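Local coordinates for E3 ubiquitin-protein ligase HERC2 (Homo sapiens, PDB 4L1M), which is an E3 ubiquitin-protein ligase whose first RCC1-like domain, a beta-propeller, probably offers a surface for binding partners, at residues A[31-35]-A[78-84]; A[186-190]-A[247-251]. All coordinates share one frame; numbering follows the deposited sequence. Where two conformers were deposited one is given.

In the fold
Both contacts lie on the surface of the propeller, on opposite sides of its centre, their own centres about 39 Å apart. Each joins neighbouring blades through the connections between a blade's third and fourth strands. In interaction 1, residues 31-35 belong to the blade built from both chain ends and meet the turn 78-84 of the next blade. In interaction 2, the loop 186-190 meets the corner 247-251 that leads into strand 250-252. A backbone N-H of a glycine reaching a carbonyl across the blades is common to both. The rest differs: interaction 1 adds an indole sandwiched between aliphatic groups, interaction 2 a lysine, hydroxyls and a sulfate.

Interaction 1: residues A[31-35]-A[78-84]; sequences GLIGW and AYNSDTL
A type I beta turn from Ala-78 to Ser-81 presents the carbonyl of its second residue to the passing chain: Gly-34 N donates to Tyr-79 O at 2.8 Å, a nearly straight bond (168° at the hydrogen) lying in the carbonyl plane. Glycine suits this place because a side chain here would face the turn, where Tyr-79 O, Ser-81 O and Asn-80 OD1 lie close; its absence lets the chains approach. Further along, where the two chains still run close, Trp-35 CA offers a C-H to Asp-82 O at 3.5 Å. The two loops belong to adjacent blades of the RCC1-like propeller. Residues 31-35 follow strand 27-31, which pairs with the C-terminal strand 374-379 to close the ring, and Leu-32 is itself tied to Ala-373 and Gln-374. The indole of Trp-35 fills the angle between the loops; two conformers were deposited, and its contacts hold for the one described. With CG between the backbone N and the carbonyl carbon (chi1 51°), the ring folds back over its own chain, and Ile-33 CG2 lies 3.4 Å above the centre of one face. On the opposite face Leu-84 makes a CH-pi contact, its CB 3.8 Å from the centroid of the five-membered ring, while its branched end spreads on, with CD1 4.0 Å from Trp-35 CZ2. Ala-78 O lies at the edge, in the ring plane near CZ3. Within the second loop, Ser-81 OG donates to a lone pair of Thr-83 O at 3.2 Å. Tyr-79 sends its hydroxyl to Ala-61 O.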
ATOM      1  N   GLY A  31      13.852 -11.753   0.777  1.00 45.86           N
ATOM      2  CA  GLY A  31      12.689 -12.485   1.285  1.00 45.76           C
ATOM      3  C   GLY A  31      12.453 -13.758   0.496  1.00 46.69           C
ATOM      4  O   GLY A  31      13.378 -14.324  -0.037  1.00 46.91           O
ATOM      5  N   LEU A  32      11.201 -14.186   0.406  1.00 47.81           N
ATOM      6  CA  LEU A  32      10.861 -15.444  -0.259  1.00 49.81           C
ATOM      7  C   LEU A  32      10.782 -15.223  -1.763  1.00 48.93           C
ATOM      8  O   LEU A  32       9.741 -14.878  -2.315  1.00 47.86           O
ATOM      9  CB  LEU A  32       9.539 -15.995   0.304  1.00 50.23           C
ATOM     10  CG  LEU A  32       8.995 -17.330  -0.238  1.00 52.22           C
ATOM     11  CD1 LEU A  32       9.962 -18.474  -0.007  1.00 53.96           C
ATOM     12  CD2 LEU A  32       7.633 -17.624   0.395  1.00 51.60           C
ATOM     13  N   ILE A  33      11.909 -15.431  -2.416  1.00 52.20           N
ATOM     14  CA  ILE A  33      12.074 -15.153  -3.829  1.00 53.12           C
ATOM     15  C   ILE A  33      12.610 -16.379  -4.490  1.00 54.57           C
ATOM     16  O   ILE A  33      13.643 -16.899  -4.091  1.00 55.51           O
ATOM     17  CB  ILE A  33      13.058 -14.001  -4.023  1.00 55.47           C
ATOM     18  CG1 ILE A  33      12.333 -12.683  -3.810  1.00 54.68           C
ATOM     19  CG2 ILE A  33      13.688 -14.014  -5.411  1.00 57.65           C
ATOM     20  CD1 ILE A  33      13.281 -11.548  -3.518  1.00 57.59           C
ATOM     21  N   GLY A  34      11.908 -16.836  -5.521  1.00 55.53           N
ATOM     22  CA  GLY A  34      12.191 -18.130  -6.125  1.00 57.67           C
ATOM     23  C   GLY A  34      13.207 -18.159  -7.254  1.00 59.68           C
ATOM     24  O   GLY A  34      13.564 -19.239  -7.689  1.00 64.12           O
ATOM     25  N   TRP A  35      13.679 -17.012  -7.744  1.00 60.06           N
ATOM     26  CA  TRP A  35      14.665 -16.993  -8.847  0.50 63.04           C
ATOM     27  C   TRP A  35      16.111 -17.145  -8.345  1.00 67.79           C
ATOM     28  O   TRP A  35      16.965 -17.701  -9.049  1.00 73.24           O
ATOM     29  CB  TRP A  35      14.518 -15.758  -9.778  0.50 60.00           C
ATOM     30  CG  TRP A  35      14.470 -14.371  -9.145  0.50 56.64           C
ATOM     31  CD1 TRP A  35      15.538 -13.603  -8.764  0.50 56.59           C
ATOM     32  CD2 TRP A  35      13.307 -13.570  -8.915  0.50 52.57           C
ATOM     33  NE1 TRP A  35      15.105 -12.396  -8.283  0.50 53.66           N
ATOM     34  CE2 TRP A  35      13.740 -12.351  -8.362  0.50 51.90           C
ATOM     35  CE3 TRP A  35      11.944 -13.778  -9.095  0.50 50.87           C
ATOM     36  CZ2 TRP A  35      12.854 -11.349  -7.982  0.50 49.91           C
ATOM     37  CZ3 TRP A  35      11.074 -12.786  -8.727  0.50 49.10           C
ATOM     38  CH2 TRP A  35      11.528 -11.585  -8.175  0.50 48.86           C
ATOM     39  N   ALA A  78       6.217 -13.005 -11.108  1.00 41.29           N
ATOM     40  CA  ALA A  78       5.842 -13.832  -9.939  1.00 41.60           C
ATOM     41  C   ALA A  78       7.010 -13.933  -8.973  1.00 42.61           C
ATOM     42  O   ALA A  78       8.157 -14.040  -9.389  1.00 44.74           O
ATOM     43  CB  ALA A  78       5.413 -15.235 -10.378  1.00 42.27           C
ATOM     44  N   TYR A  79       6.710 -13.961  -7.684  1.00 42.45           N
ATOM     45  CA  TYR A  79       7.736 -14.120  -6.658  1.00 42.86           C
ATOM     46  C   TYR A  79       8.416 -15.445  -6.744  1.00 46.34           C
ATOM     47  O   TYR A  79       9.608 -15.546  -6.468  1.00 48.41           O
ATOM     48  CB  TYR A  79       7.131 -14.018  -5.246  1.00 42.05           C
ATOM     49  CG  TYR A  79       6.396 -12.742  -4.933  1.00 39.38           C
ATOM     50  CD1 TYR A  79       7.011 -11.502  -5.067  1.00 39.63           C
ATOM     51  CD2 TYR A  79       5.110 -12.778  -4.484  1.00 39.02           C
ATOM     52  CE1 TYR A  79       6.335 -10.327  -4.773  1.00 38.71           C
ATOM     53  CE2 TYR A  79       4.429 -11.611  -4.155  1.00 38.82           C
ATOM     54  CZ  TYR A  79       5.033 -10.387  -4.304  1.00 37.50           C
ATOM     55  OH  TYR A  79       4.307  -9.263  -3.988  1.00 34.81           O
ATOM     56  N   ASN A  80       7.657 -16.482  -7.077  1.00 51.35           N
ATOM     57  CA  ASN A  80       8.174 -17.847  -7.027  1.00 58.15           C
ATOM     58  C   ASN A  80       8.467 -18.455  -8.382  1.00 60.34           C
ATOM     59  O   ASN A  80       8.582 -19.662  -8.502  1.00 62.35           O
ATOM     60  CB  ASN A  80       7.235 -18.765  -6.235  1.00 61.28           C
ATOM     61  CG  ASN A  80       7.962 -19.975  -5.666  1.00 69.83           C
ATOM     62  OD1 ASN A  80       9.034 -19.848  -5.059  1.00 75.29           O
ATOM     63  ND2 ASN A  80       7.398 -21.166  -5.880  1.00 75.19           N
ATOM     64  N   SER A  81       8.599 -17.625  -9.405  1.00 62.27           N
ATOM     65  CA  SER A  81       9.106 -18.087 -10.701  1.00 65.63           C
ATOM     66  C   SER A  81      10.574 -18.504 -10.585  1.00 67.59           C
ATOM     67  O   SER A  81      11.290 -18.025  -9.720  1.00 66.64           O
ATOM     68  CB  SER A  81       8.883 -17.011 -11.796  1.00 66.05           C
ATOM     69  OG  SER A  81       9.307 -17.476 -13.069  1.00 76.62           O
ATOM     70  N   ASP A  82      11.006 -19.417 -11.450  1.00 72.17           N
ATOM     71  CA  ASP A  82      12.403 -19.896 -11.453  1.00 77.55           C
ATOM     72  C   ASP A  82      13.354 -18.858 -12.075  1.00 74.31           C
ATOM     73  O   ASP A  82      14.552 -18.833 -11.773  1.00 73.27           O
ATOM     74  CB  ASP A  82      12.528 -21.282 -12.160  1.00 82.73           C
ATOM     75  CG  ASP A  82      11.905 -21.307 -13.569  1.00 87.33           C
ATOM     76  OD1 ASP A  82      11.082 -20.420 -13.890  1.00 90.28           O
ATOM     77  OD2 ASP A  82      12.234 -22.228 -14.354  1.00 92.57           O
ATOM     78  N   THR A  83      12.797 -18.000 -12.924  1.00 70.22           N
ATOM     79  CA  THR A  83      13.588 -17.053 -13.689  1.00 67.60           C
ATOM     80  C   THR A  83      13.004 -15.670 -13.449  1.00 60.02           C
ATOM     81  O   THR A  83      11.777 -15.495 -13.373  1.00 58.49           O
ATOM     82  CB  THR A  83      13.659 -17.476 -15.189  1.00 71.59           C
ATOM     83  OG1 THR A  83      14.425 -16.546 -15.972  1.00 74.20           O
ATOM     84  CG2 THR A  83      12.286 -17.620 -15.802  1.00 72.43           C
ATOM     85  N   LEU A  84      13.896 -14.703 -13.237  1.00 55.58           N
ATOM     86  CA  LEU A  84      13.529 -13.284 -13.179  1.00 49.99           C
ATOM     87  C   LEU A  84      13.451 -12.747 -14.593  1.00 48.94           C
ATOM     88  O   LEU A  84      14.435 -12.782 -15.300  1.00 50.84           O
ATOM     89  CB  LEU A  84      14.577 -12.527 -12.410  1.00 49.58           C
ATOM     90  CG  LEU A  84      14.429 -11.007 -12.365  1.00 48.61           C
ATOM     91  CD1 LEU A  84      13.037 -10.574 -11.915  1.00 47.11           C
ATOM     92  CD2 LEU A  84      15.493 -10.412 -11.454  1.00 48.88           C
TER

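Interaction 2: residues A[186-190]-A[247-251]; sequences GHGSS and CKTPK. With SO4 (sulfate ion), chain E.
The flat carbonyl group of Lys-248 is approached from above its plane by Gly-188 N, 2.7 Å from Lys-248 O and 41° out of that plane, so the donor misses the lone pairs. Gly-186 CA adds a C-H contact to Lys-248 O at 3.3 Å, and the bend 186-188 thus curls around a single oxygen. Gly-186 and Gly-188 both take positive phi, a backbone conformation that residues with a CB adopt less readily. Pro-250 CD meets Gly-186 O, whereas the side chain of His-187 leaves the contact and touches Val-199, which Pro-250 also touches. Here the loop of one propeller blade packs on the corner where the next blade's chain enters its outermost strand, 250-252. Lys-248 runs extended alongside the loop: CD passes 3.9 Å from Ser-189 C, and NZ donates to Ser-190 OG at 3.1 Å. Thr-249 divides its branches. A chi1 of 60° brings OG1 to the sulfate, where it donates to O1 at 3.0 Å, and sets CG2 3.5 Å from Gly-188 CA. Lys-248 N adds a weak bond to sulfate O2 at 3.4 Å. The sulfate is probably from the crystallisation liquor, and the bonds observed come from a hydroxyl and a backbone N-H directed at it; Lys-248 NZ points to Ser-190 instead, and help from the charge of Lys-251, whose NZ is not modelled, is only possible.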
ATOM      1  N   GLY A 186     -17.362   1.955   3.650  1.00 39.46           N
ATOM      2  CA  GLY A 186     -17.715   3.229   4.301  1.00 40.49           C
ATOM      3  C   GLY A 186     -19.055   3.861   3.911  1.00 42.25           C
ATOM      4  O   GLY A 186     -19.249   5.057   4.131  1.00 43.22           O
ATOM      5  N   HIS A 187     -19.986   3.082   3.365  1.00 42.41           N
ATOM      6  CA  HIS A 187     -21.285   3.632   2.969  1.00 45.02           C
ATOM      7  C   HIS A 187     -22.419   3.262   3.903  1.00 46.19           C
ATOM      8  O   HIS A 187     -23.561   3.246   3.491  1.00 47.75           O
ATOM      9  CB  HIS A 187     -21.649   3.180   1.552  1.00 46.22           C
ATOM     10  CG  HIS A 187     -20.541   3.357   0.577  1.00 46.68           C
ATOM     11  ND1 HIS A 187     -19.961   4.584   0.338  1.00 45.79           N
ATOM     12  CD2 HIS A 187     -19.885   2.462  -0.200  1.00 45.58           C
ATOM     13  CE1 HIS A 187     -19.011   4.440  -0.563  1.00 45.85           C
ATOM     14  NE2 HIS A 187     -18.938   3.162  -0.898  1.00 45.47           N
ATOM     15  N   GLY A 188     -22.120   2.949   5.155  1.00 46.25           N
ATOM     16  CA  GLY A 188     -23.178   2.709   6.152  1.00 46.79           C
ATOM     17  C   GLY A 188     -23.863   1.357   6.091  1.00 46.95           C
ATOM     18  O   GLY A 188     -24.892   1.159   6.701  1.00 49.24           O
ATOM     19  N   SER A 189     -23.300   0.418   5.351  1.00 46.43           N
ATOM     20  CA  SER A 189     -23.833  -0.949   5.300  1.00 45.18           C
ATOM     21  C   SER A 189     -22.705  -1.913   4.932  1.00 42.81           C
ATOM     22  O   SER A 189     -21.574  -1.499   4.779  1.00 41.76           O
ATOM     23  CB  SER A 189     -24.990  -1.049   4.299  1.00 45.89           C
ATOM     24  OG  SER A 189     -24.540  -1.195   2.962  1.00 44.97           O
ATOM     25  N   SER A 190     -23.041  -3.179   4.784  1.00 42.76           N
ATOM     26  CA  SER A 190     -22.091  -4.212   4.414  1.00 42.37           C
ATOM     27  C   SER A 190     -22.258  -4.655   2.968  1.00 42.23           C
ATOM     28  O   SER A 190     -21.720  -5.690   2.584  1.00 40.84           O
ATOM     29  CB  SER A 190     -22.279  -5.432   5.329  1.00 44.41           C
ATOM     30  OG  SER A 190     -21.723  -5.199   6.607  1.00 46.33           O
ATOM     31  N   CYS A 247     -17.126  -0.045  12.509  1.00 41.78           N
ATOM     32  CA  CYS A 247     -18.100   0.931  12.075  1.00 43.62           C
ATOM     33  C   CYS A 247     -18.194   0.917  10.565  1.00 43.45           C
ATOM     34  O   CYS A 247     -17.251   0.482   9.868  1.00 42.79           O
ATOM     35  CB  CYS A 247     -17.740   2.318  12.608  1.00 44.77           C
ATOM     36  SG  CYS A 247     -16.236   3.051  11.952  1.00 46.56           S
ATOM     37  N   LYS A 248     -19.308   1.431  10.054  1.00 43.19           N
ATOM     38  CA  LYS A 248     -19.611   1.325   8.635  1.00 44.00           C
ATOM     39  C   LYS A 248     -19.563   2.650   7.866  1.00 43.32           C
ATOM     40  O   LYS A 248     -19.878   2.694   6.682  1.00 42.93           O
ATOM     41  CB  LYS A 248     -20.955   0.636   8.486  1.00 46.73           C
ATOM     42  CG  LYS A 248     -20.899  -0.731   9.113  1.00 48.17           C
ATOM     43  CD  LYS A 248     -22.046  -1.620   8.729  1.00 52.19           C
ATOM     44  CE  LYS A 248     -22.147  -2.750   9.736  1.00 54.38           C
ATOM     45  NZ  LYS A 248     -22.936  -3.865   9.166  1.00 59.78           N
ATOM     46  N   THR A 249     -19.176   3.719   8.550  1.00 42.99           N
ATOM     47  CA  THR A 249     -18.969   5.023   7.916  1.00 43.16           C
ATOM     48  C   THR A 249     -17.722   5.628   8.562  1.00 42.08           C
ATOM     49  O   THR A 249     -17.377   5.251   9.680  1.00 40.90           O
ATOM     50  CB  THR A 249     -20.153   5.954   8.156  1.00 44.44           C
ATOM     51  OG1 THR A 249     -20.308   6.130   9.555  1.00 46.36           O
ATOM     52  CG2 THR A 249     -21.428   5.355   7.615  1.00 44.65           C
ATOM     53  N   PRO A 250     -17.030   6.536   7.855  1.00 40.18           N
ATOM     54  CA  PRO A 250     -15.782   7.124   8.351  1.00 40.29           C
ATOM     55  C   PRO A 250     -15.898   7.861   9.677  1.00 41.76           C
ATOM     56  O   PRO A 250     -16.844   8.623   9.871  1.00 43.40           O
ATOM     57  CB  PRO A 250     -15.422   8.150   7.276  1.00 41.26           C
ATOM     58  CG  PRO A 250     -16.129   7.685   6.062  1.00 41.49           C
ATOM     59  CD  PRO A 250     -17.389   7.038   6.524  1.00 41.10           C
ATOM     60  N   LYS A 251     -14.945   7.625  10.565  1.00 40.96           N
ATOM     61  CA  LYS A 251     -14.915   8.266  11.851  1.00 43.27           C
ATOM     62  C   LYS A 251     -13.498   8.742  12.160  1.00 43.54           C
ATOM     63  O   LYS A 251     -12.536   8.105  11.785  1.00 43.60           O
ATOM     64  CB  LYS A 251     -15.430   7.318  12.934  1.00 44.73           C
ATOM     65  CG  LYS A 251     -16.935   7.057  12.862  1.00 49.21           C
ATOM     66  CD  LYS A 251     -17.424   6.185  14.016  1.00 50.81           C
ATOM     67  CE  LYS A 251     -18.955   6.039  14.059  1.00 54.40           C
TER
HETATM   68  S   SO4 E 802     -21.890   3.312  11.839  1.00 71.00           S
HETATM   69  O1  SO4 E 802     -20.776   4.284  11.843  1.00 63.30           O
HETATM   70  O2  SO4 E 802     -21.568   2.042  12.564  1.00 61.26           O
HETATM   71  O3  SO4 E 802     -23.007   4.041  12.493  1.00 72.62           O
HETATM   72  O4  SO4 E 802     -22.339   2.973  10.468  1.00 71.26           O